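Local coordinates for protein probable hydrogenase maturation factor HypB (Methanocaldococcus jannaschii, PDB 2HF9) that binds GTP and metal ions as a homodimer and probably hydrolyses GTP slowly, an activity needed for nickel insertion during maturation of [NiFe] hydrogenases, at residues 31-36 with 114-119; 51-56 with 81-86; 129-134 with 157-162. All coordinates share one frame; numbering follows the deposited sequence.

Contact 1 (31-36 with 114-119)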
# COMPACT_ATOMS: atom_id res chain seq x y z
N LYS A 31 25.07 14.97 5.25
CA LYS A 31 26.34 15.50 5.73
C LYS A 31 26.79 14.81 7.02
O LYS A 31 27.96 14.42 7.14
CB LYS A 31 26.27 17.04 5.86
CG LYS A 31 27.40 17.76 6.63
CD LYS A 31 28.82 17.18 6.47
CE LYS A 31 29.23 16.92 5.03
NZ LYS A 31 30.07 15.69 4.96
N LEU A 32 25.87 14.62 7.96
CA LEU A 32 26.17 13.92 9.21
C LEU A 32 26.61 12.48 8.95
O LEU A 32 27.57 12.00 9.54
CB LEU A 32 24.97 13.96 10.17
CG LEU A 32 25.07 13.19 11.50
CD1 LEU A 32 26.12 13.79 12.44
CD2 LEU A 32 23.71 13.11 12.19
N LEU A 33 25.89 11.80 8.06
CA LEU A 33 26.21 10.43 7.69
C LEU A 33 27.59 10.34 7.01
O LEU A 33 28.39 9.47 7.37
CB LEU A 33 25.12 9.84 6.79
CG LEU A 33 23.74 9.64 7.43
CD1 LEU A 33 22.69 9.46 6.36
CD2 LEU A 33 23.72 8.47 8.40
N ASN A 34 27.84 11.23 6.06
CA ASN A 34 29.13 11.29 5.35
C ASN A 34 30.32 11.55 6.28
O ASN A 34 31.40 11.00 6.09
CB ASN A 34 29.10 12.35 4.24
CG ASN A 34 28.24 11.94 3.05
OD1 ASN A 34 28.06 10.75 2.78
ND2 ASN A 34 27.72 12.92 2.33
N LYS A 35 30.07 12.39 7.28
CA LYS A 35 31.05 12.74 8.31
C LYS A 35 31.49 11.50 9.08
O LYS A 35 32.66 11.38 9.45
CB LYS A 35 30.40 13.74 9.27
CG LYS A 35 31.23 14.96 9.63
CD LYS A 35 30.34 16.21 9.73
CE LYS A 35 29.09 15.98 10.59
NZ LYS A 35 27.91 16.82 10.17
N HIS A 36 30.55 10.58 9.29
CA HIS A 36 30.82 9.35 10.03
C HIS A 36 30.97 8.11 9.14
O HIS A 36 31.02 6.99 9.64
CB HIS A 36 29.74 9.13 11.08
CG HIS A 36 29.70 10.19 12.13
ND1 HIS A 36 30.60 10.23 13.18
CD2 HIS A 36 28.89 11.26 12.29
CE1 HIS A 36 30.34 11.28 13.94
NE2 HIS A 36 29.31 11.92 13.43
N LEU A 114 21.88 6.53 17.46
CA LEU A 114 22.86 5.61 16.87
C LEU A 114 24.29 6.10 17.10
O LEU A 114 24.55 7.30 17.06
CB LEU A 114 22.60 5.45 15.37
CG LEU A 114 21.28 4.82 14.91
CD1 LEU A 114 21.09 4.97 13.41
CD2 LEU A 114 21.18 3.35 15.32
N ASN A 115 25.20 5.16 17.34
CA ASN A 115 26.63 5.48 17.35
C ASN A 115 27.17 5.35 15.93
O ASN A 115 27.54 4.26 15.49
CB ASN A 115 27.39 4.59 18.33
CG ASN A 115 28.87 4.96 18.45
OD1 ASN A 115 29.34 5.94 17.86
ND2 ASN A 115 29.61 4.18 19.23
N LEU A 116 27.22 6.48 15.22
CA LEU A 116 27.57 6.49 13.80
C LEU A 116 29.04 6.16 13.51
O LEU A 116 29.39 5.87 12.36
CB LEU A 116 27.17 7.83 13.16
CG LEU A 116 25.70 8.25 13.27
CD1 LEU A 116 25.52 9.70 12.87
CD2 LEU A 116 24.79 7.34 12.44
N ASP A 117 29.88 6.20 14.54
CA ASP A 117 31.28 5.77 14.40
C ASP A 117 31.44 4.26 14.56
O ASP A 117 32.55 3.73 14.44
CB ASP A 117 32.18 6.53 15.38
CG ASP A 117 32.36 7.98 15.00
OD1 ASP A 117 32.51 8.28 13.79
OD2 ASP A 117 32.35 8.83 15.91
N GLU A 118 30.33 3.59 14.84
CA GLU A 118 30.31 2.13 14.90
C GLU A 118 29.30 1.54 13.91
O GLU A 118 28.84 0.41 14.07
CB GLU A 118 30.05 1.64 16.33
CG GLU A 118 31.28 1.70 17.24
CD GLU A 118 32.47 0.91 16.69
OE1 GLU A 118 32.32 -0.31 16.42
OE2 GLU A 118 33.56 1.51 16.52
N ILE A 119 28.96 2.33 12.89
CA ILE A 119 28.01 1.93 11.85
C ILE A 119 28.61 2.24 10.47
O ILE A 119 29.21 3.30 10.28
CB ILE A 119 26.62 2.63 12.02
CG1 ILE A 119 25.95 2.26 13.35
CG2 ILE A 119 25.68 2.32 10.85
CD1 ILE A 119 25.71 0.76 13.59
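H36 ND1 gives its proton to D117 OD1 at 2.8 Å, in a nearly straight bond with an N-H...O angle of 172°. The acceptor lies at the edge of the imidazole, in the ring plane, while the nitrogen comes to the oxygen from above the carboxylate plane; ring and carboxylate are turned about 60° apart. Beside this bond L116 does the apolar work. Its CB sits 3.6 Å from H36 CB and equally close to H36 CG, and the two side chains cross at about a right angle. The contact joins the C-terminal end of helix 18-35, which H36 leaves as the first non-helical residue, to the loop between helix 104-111 and strand 121-125 of the P-loop GTPase fold. In L116 a chi1 of -57° puts CG anti to the carbonyl carbon. From there CD1 meets H36 CD2 and, at 3.8 Å, L32 CG. The other methyl, L116 CD2, approaches L33 CD2 more distantly, at 4.3 Å. L111 of helix 104-111 packs on both L32 and L33. Across the loop, E118 N bonds back to N115 O at 2.9 Å, and a weak bond runs from D117 N to N115 OD1.

Contact 2 (51-56 with 81-86). With MG (magnesium ion), chain C; GSP (5'-guanosine-diphosphate-monothiophosphate), chain E.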
# COMPACT_ATOMS: atom_id res chain seq x y z
N LYS A 51 9.96 -5.55 2.04
CA LYS A 51 11.01 -4.65 2.54
C LYS A 51 11.78 -5.26 3.71
O LYS A 51 13.01 -5.27 3.72
CB LYS A 51 10.44 -3.29 2.96
CG LYS A 51 9.70 -2.51 1.87
CD LYS A 51 9.25 -1.12 2.35
CE LYS A 51 8.07 -1.18 3.33
NZ LYS A 51 6.90 -1.92 2.78
N THR A 52 11.05 -5.75 4.71
CA THR A 52 11.69 -6.30 5.91
C THR A 52 12.47 -7.56 5.60
O THR A 52 13.62 -7.69 6.01
CB THR A 52 10.68 -6.55 7.04
OG1 THR A 52 10.02 -5.31 7.36
CG2 THR A 52 11.40 -7.06 8.29
N LEU A 53 11.87 -8.48 4.84
CA LEU A 53 12.56 -9.70 4.45
C LEU A 53 13.84 -9.40 3.65
O LEU A 53 14.86 -10.05 3.85
CB LEU A 53 11.64 -10.64 3.67
CG LEU A 53 12.13 -12.08 3.45
CD1 LEU A 53 12.59 -12.75 4.75
CD2 LEU A 53 11.04 -12.90 2.78
N LEU A 54 13.78 -8.40 2.77
CA LEU A 54 14.95 -7.96 2.02
C LEU A 54 16.03 -7.42 2.96
O LEU A 54 17.21 -7.78 2.83
CB LEU A 54 14.58 -6.90 0.98
CG LEU A 54 15.72 -6.31 0.14
CD1 LEU A 54 16.49 -7.39 -0.63
CD2 LEU A 54 15.20 -5.23 -0.81
N ILE A 55 15.62 -6.56 3.89
CA ILE A 55 16.55 -5.97 4.86
C ILE A 55 17.20 -7.07 5.72
O ILE A 55 18.42 -7.06 5.94
CB ILE A 55 15.86 -4.87 5.72
CG1 ILE A 55 15.71 -3.58 4.90
CG2 ILE A 55 16.64 -4.59 7.01
CD1 ILE A 55 14.76 -2.56 5.50
N GLU A 56 16.38 -8.02 6.17
CA GLU A 56 16.85 -9.18 6.94
C GLU A 56 17.92 -9.95 6.18
O GLU A 56 18.99 -10.24 6.73
CB GLU A 56 15.69 -10.12 7.28
CG GLU A 56 14.75 -9.60 8.35
CD GLU A 56 13.66 -10.59 8.69
OE1 GLU A 56 13.65 -11.08 9.84
OE2 GLU A 56 12.83 -10.90 7.82
N ALA A 81 10.98 -3.93 13.73
CA ALA A 81 12.14 -3.67 14.58
C ALA A 81 12.64 -4.98 15.21
O ALA A 81 13.84 -5.28 15.14
CB ALA A 81 11.80 -2.65 15.66
N GLU A 82 11.72 -5.75 15.79
CA GLU A 82 12.05 -7.03 16.43
C GLU A 82 12.65 -8.03 15.43
O GLU A 82 13.60 -8.76 15.77
CB GLU A 82 10.82 -7.62 17.13
CG GLU A 82 10.45 -6.91 18.43
CD GLU A 82 9.11 -7.34 19.00
OE1 GLU A 82 8.58 -8.40 18.60
OE2 GLU A 82 8.57 -6.61 19.86
N ARG A 83 12.12 -8.05 14.21
CA ARG A 83 12.66 -8.89 13.13
C ARG A 83 14.11 -8.52 12.79
O ARG A 83 14.96 -9.40 12.68
CB ARG A 83 11.77 -8.84 11.89
CG ARG A 83 10.59 -9.81 11.94
CD ARG A 83 9.58 -9.58 10.82
NE ARG A 83 10.07 -9.99 9.51
CZ ARG A 83 9.37 -9.89 8.38
NH1 ARG A 83 8.15 -9.38 8.38
NH2 ARG A 83 9.91 -10.28 7.23
N MET A 84 14.39 -7.23 12.64
CA MET A 84 15.74 -6.76 12.31
C MET A 84 16.72 -6.98 13.45
O MET A 84 17.91 -7.24 13.22
CB MET A 84 15.72 -5.29 11.92
CG MET A 84 14.93 -5.02 10.65
SD MET A 84 14.68 -3.26 10.41
CE MET A 84 13.40 -3.31 9.16
N GLU A 85 16.23 -6.86 14.69
CA GLU A 85 17.03 -7.05 15.89
C GLU A 85 17.62 -8.46 16.02
O GLU A 85 18.78 -8.61 16.39
CB GLU A 85 16.22 -6.70 17.14
CG GLU A 85 16.18 -5.22 17.46
CD GLU A 85 15.28 -4.88 18.65
OE1 GLU A 85 14.82 -5.80 19.36
OE2 GLU A 85 15.04 -3.68 18.87
N LYS A 86 16.83 -9.48 15.70
CA LYS A 86 17.30 -10.87 15.83
C LYS A 86 18.37 -11.23 14.79
O LYS A 86 19.05 -12.24 14.93
CB LYS A 86 16.13 -11.87 15.82
CG LYS A 86 15.32 -11.92 14.54
CD LYS A 86 14.57 -13.25 14.41
CE LYS A 86 13.38 -13.11 13.47
NZ LYS A 86 13.73 -12.55 12.13
MG MG C . 8.15 -4.57 6.93
PG GSP E . 5.23 -4.11 5.69
O3B GSP E . 5.61 -5.34 4.73
S1G GSP E . 4.57 -2.82 4.74
O2G GSP E . 4.18 -4.64 6.68
O3G GSP E . 6.49 -3.66 6.45
PB GSP E . 7.07 -5.60 4.10
O1B GSP E . 7.16 -4.90 2.80
O2B GSP E . 8.18 -5.27 5.01
PA GSP E . 7.52 -8.45 4.53
O1A GSP E . 9.00 -8.54 4.52
O2A GSP E . 6.97 -8.48 5.92
O3A GSP E . 6.98 -7.17 3.71
O5' GSP E . 6.93 -9.63 3.62
C5' GSP E . 5.54 -9.77 3.41
C4' GSP E . 5.21 -11.23 3.14
O4' GSP E . 5.68 -11.63 1.87
C3' GSP E . 5.82 -12.18 4.15
O3' GSP E . 4.85 -13.17 4.39
C2' GSP E . 7.01 -12.78 3.42
O2' GSP E . 7.29 -14.09 3.84
C1' GSP E . 6.53 -12.76 1.98
N9 GSP E . 7.56 -12.61 0.95
C8 GSP E . 8.48 -11.60 0.79
N7 GSP E . 9.19 -11.84 -0.33
C5 GSP E . 8.72 -12.98 -0.91
C6 GSP E . 9.08 -13.67 -2.06
O6 GSP E . 9.99 -13.26 -2.78
N1 GSP E . 8.40 -14.83 -2.40
C2 GSP E . 7.38 -15.29 -1.58
N2 GSP E . 6.73 -16.41 -1.91
N3 GSP E . 7.02 -14.60 -0.44
C4 GSP E . 7.69 -13.46 -0.11
O HOH W 1 7.20 -6.29 7.52
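R83 reaches across from helix 81-85 and lays its guanidinium over T52, with T52 CG2 against one face, 3.4 Å above the plane and over its centre. Segments 51-56 and 81-85 run nearly parallel, their axes 17° apart and 9.8 Å from each other at closest approach. E56 meets R83 at about a right angle, its carboxylate plane turned 65° from the guanidinium. R83 NH2 binds E56 OE2 at 3.0 Å; the oxygen lies near the guanidinium plane but is itself met from above the carboxylate plane, and R83 NE adds a weak bond to the same atom. The other oxygen, E56 OE1, forms a salt bridge with K86 NZ at 2.7 Å, so both carboxylate oxygens are engaged and the two cations share one acid. Away from E56, R83 NH1 donates to the alpha-phosphate oxygen O2A of the bound GTP analogue, 5'-guanosine-diphosphate-monothiophosphate, at 2.9 Å. An alanine in place of R83 would probably leave E56 OE2 and that phosphate oxygen without this partner and take the guanidinium face off the methyl of T52. Deeper in, M84 lies aslant I55, its chain extended beyond CG, and brings CE to 4.0 Å from I55 CD1, next to E125 and C70 of the sheet. T52 divides its two branches: CG2, anti to the backbone N, goes under R83, while OG1 (chi1 -58°) binds magnesium at 2.1 Å, where D80 and E125 are also ligands. K51 N and NZ both donate to the beta-phosphate oxygen O1B. Such a lysine and threonine at the start of a helix, with successive backbone amides on the phosphates, are the hallmark of the P-loop (Walker A) of a GTPase.

Contact 3 (129-134 with 157-162). With GSP (5'-guanosine-diphosphate-monothiophosphate), chain H.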
# COMPACT_ATOMS: atom_id res chain seq x y z
N ASN A 129 3.69 2.51 1.42
CA ASN A 129 2.86 3.49 0.72
C ASN A 129 3.61 3.89 -0.55
O ASN A 129 4.81 4.20 -0.49
CB ASN A 129 2.64 4.74 1.59
CG ASN A 129 1.50 5.63 1.10
OD1 ASN A 129 1.51 6.14 -0.02
ND2 ASN A 129 0.51 5.84 1.96
N LEU A 130 2.92 3.87 -1.69
CA LEU A 130 3.54 4.23 -2.97
C LEU A 130 3.28 5.68 -3.40
O LEU A 130 3.65 6.07 -4.51
CB LEU A 130 3.10 3.26 -4.08
CG LEU A 130 3.69 1.85 -4.11
CD1 LEU A 130 3.08 1.07 -5.27
CD2 LEU A 130 5.22 1.86 -4.21
N ILE A 131 2.65 6.47 -2.54
CA ILE A 131 2.30 7.85 -2.86
C ILE A 131 3.17 8.88 -2.11
O ILE A 131 4.02 9.53 -2.72
CB ILE A 131 0.78 8.13 -2.66
CG1 ILE A 131 -0.05 7.45 -3.76
CG2 ILE A 131 0.48 9.62 -2.69
CD1 ILE A 131 -0.53 6.07 -3.41
N CYS A 132 2.96 8.99 -0.79
CA CYS A 132 3.57 10.06 0.02
C CYS A 132 5.10 10.09 0.10
O CYS A 132 5.69 11.17 0.02
CB CYS A 132 3.02 10.04 1.45
SG CYS A 132 1.24 9.86 1.60
N PRO A 133 5.75 8.91 0.29
CA PRO A 133 7.21 8.92 0.44
C PRO A 133 7.98 9.47 -0.76
O PRO A 133 9.15 9.82 -0.63
CB PRO A 133 7.55 7.44 0.66
CG PRO A 133 6.29 6.83 1.17
CD PRO A 133 5.21 7.55 0.42
N ALA A 134 7.33 9.55 -1.92
CA ALA A 134 7.96 10.04 -3.14
C ALA A 134 8.55 11.44 -2.97
O ALA A 134 9.66 11.72 -3.44
CB ALA A 134 6.98 10.02 -4.30
N GLU A 157 3.34 1.07 -13.62
CA GLU A 157 2.80 2.13 -14.48
C GLU A 157 1.68 2.95 -13.82
O GLU A 157 1.41 4.08 -14.25
CB GLU A 157 2.45 1.65 -15.90
CG GLU A 157 1.47 0.51 -16.02
CD GLU A 157 1.17 0.18 -17.49
OE1 GLU A 157 1.41 1.04 -18.36
OE2 GLU A 157 0.68 -0.93 -17.76
N LYS A 158 1.06 2.39 -12.78
CA LYS A 158 0.05 3.09 -11.99
C LYS A 158 0.62 4.08 -10.98
O LYS A 158 -0.11 4.90 -10.43
CB LYS A 158 -0.84 2.09 -11.24
CG LYS A 158 -2.07 1.62 -11.99
CD LYS A 158 -2.73 0.47 -11.24
CE LYS A 158 -4.21 0.38 -11.52
NZ LYS A 158 -5.04 0.97 -10.43
N HIS A 159 1.93 3.98 -10.71
CA HIS A 159 2.57 4.87 -9.73
C HIS A 159 3.92 5.40 -10.23
O HIS A 159 4.94 5.17 -9.58
CB HIS A 159 2.73 4.17 -8.38
CG HIS A 159 1.47 3.53 -7.87
ND1 HIS A 159 0.60 4.17 -7.02
CD2 HIS A 159 0.95 2.30 -8.09
CE1 HIS A 159 -0.42 3.37 -6.75
NE2 HIS A 159 -0.23 2.23 -7.38
N PRO A 160 3.93 6.12 -11.37
CA PRO A 160 5.21 6.54 -11.97
C PRO A 160 5.97 7.56 -11.12
O PRO A 160 7.20 7.61 -11.19
CB PRO A 160 4.79 7.13 -13.32
CG PRO A 160 3.38 7.58 -13.11
CD PRO A 160 2.78 6.59 -12.16
N GLY A 161 5.25 8.35 -10.32
CA GLY A 161 5.84 9.36 -9.44
C GLY A 161 6.91 8.84 -8.51
O GLY A 161 8.05 9.34 -8.51
N ILE A 162 6.57 7.83 -7.70
CA ILE A 162 7.54 7.25 -6.77
C ILE A 162 8.65 6.48 -7.50
O ILE A 162 9.80 6.50 -7.08
CB ILE A 162 6.87 6.36 -5.67
CG1 ILE A 162 7.84 6.12 -4.50
CG2 ILE A 162 6.35 5.04 -6.26
CD1 ILE A 162 7.21 5.48 -3.27
PG GSP H . -5.03 -1.27 -7.09
O3B GSP H . -5.21 -2.87 -7.00
S1G GSP H . -4.63 -0.60 -5.55
O2G GSP H . -3.91 -1.04 -8.11
O3G GSP H . -6.34 -0.65 -7.61
PB GSP H . -6.57 -3.65 -6.63
O1B GSP H . -6.69 -3.69 -5.16
O2B GSP H . -7.76 -3.10 -7.31
PA GSP H . -6.58 -5.86 -8.50
O1A GSP H . -8.02 -6.19 -8.59
O2A GSP H . -6.11 -5.07 -9.66
O3A GSP H . -6.24 -5.16 -7.09
O5' GSP H . -5.75 -7.22 -8.34
C5' GSP H . -4.33 -7.21 -8.30
C4' GSP H . -3.82 -8.56 -8.78
O4' GSP H . -4.16 -9.58 -7.85
C3' GSP H . -4.44 -8.97 -10.11
O3' GSP H . -3.42 -9.54 -10.90
C2' GSP H . -5.47 -10.01 -9.75
O2' GSP H . -5.62 -10.96 -10.77
C1' GSP H . -4.87 -10.63 -8.50
N9 GSP H . -5.83 -11.21 -7.55
C8 GSP H . -6.88 -10.60 -6.90
N7 GSP H . -7.47 -11.51 -6.10
C5 GSP H . -6.81 -12.69 -6.21
C6 GSP H . -6.97 -13.94 -5.61
O6 GSP H . -7.88 -14.14 -4.81
N1 GSP H . -6.10 -14.97 -5.93
C2 GSP H . -5.08 -14.76 -6.84
N2 GSP H . -4.25 -15.74 -7.15
N3 GSP H . -4.92 -13.52 -7.42
C4 GSP H . -5.77 -12.50 -7.11
O HOH W 2 3.97 7.63 -6.64
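Between strands 121-125 and 142-148 of the P-loop fold runs the loop that carries C132, a zinc ligand by experiment and here disulfide-bonded to C100; its 129-134 part packs on the start of helix 160-163. L130 and H159 meet in a CH-pi contact. L130 CD1 stands over one imidazole face, 4.0 Å from the ring centroid and displaced toward the rim, and the two side chains cross at about a right angle. H159 is at the N-cap position; its buried ND1 has no partner in the model. On the helix side I162 fills the corner between L130 and A134: its CB is 3.9 Å from A134 CB, and its CG2 lies equally far from L130 CD2. K158 reaches the second subunit, where its NZ makes a salt bridge with D74 of that subunit and a weak bond to the gamma-phosphate oxygen O2G of the nucleotide bound mainly there. Within the loop N129 OD1 takes two amides, I131 N at 2.8 Å in the carbonyl plane, an Asx turn, and C132 N from above it. A single water bridges the segments, giving a proton to L130 O at 2.7 Å and accepting from I162 N at 2.8 Å.

Overall arrangement
From the N terminus, helix 18-35 enters contact 1 first, and residues 114-119 come back to its C-terminal end, closing a long loop that takes in the first three sheet strands in chain order. Contact 2 is nested inside that loop: helix 51-62, after strand 39-45, meets helix 78-85, after strand 68-74. Contact 3 follows in series, joining the loop after strand 121-125 to helix 160-163, with strand 142-148 between. Contacts 2 and 3 lie on opposite sides of the chain's centre, about 23 Å between their centres, as do contacts 1 and 3, about 29 Å apart. No two contacts touch.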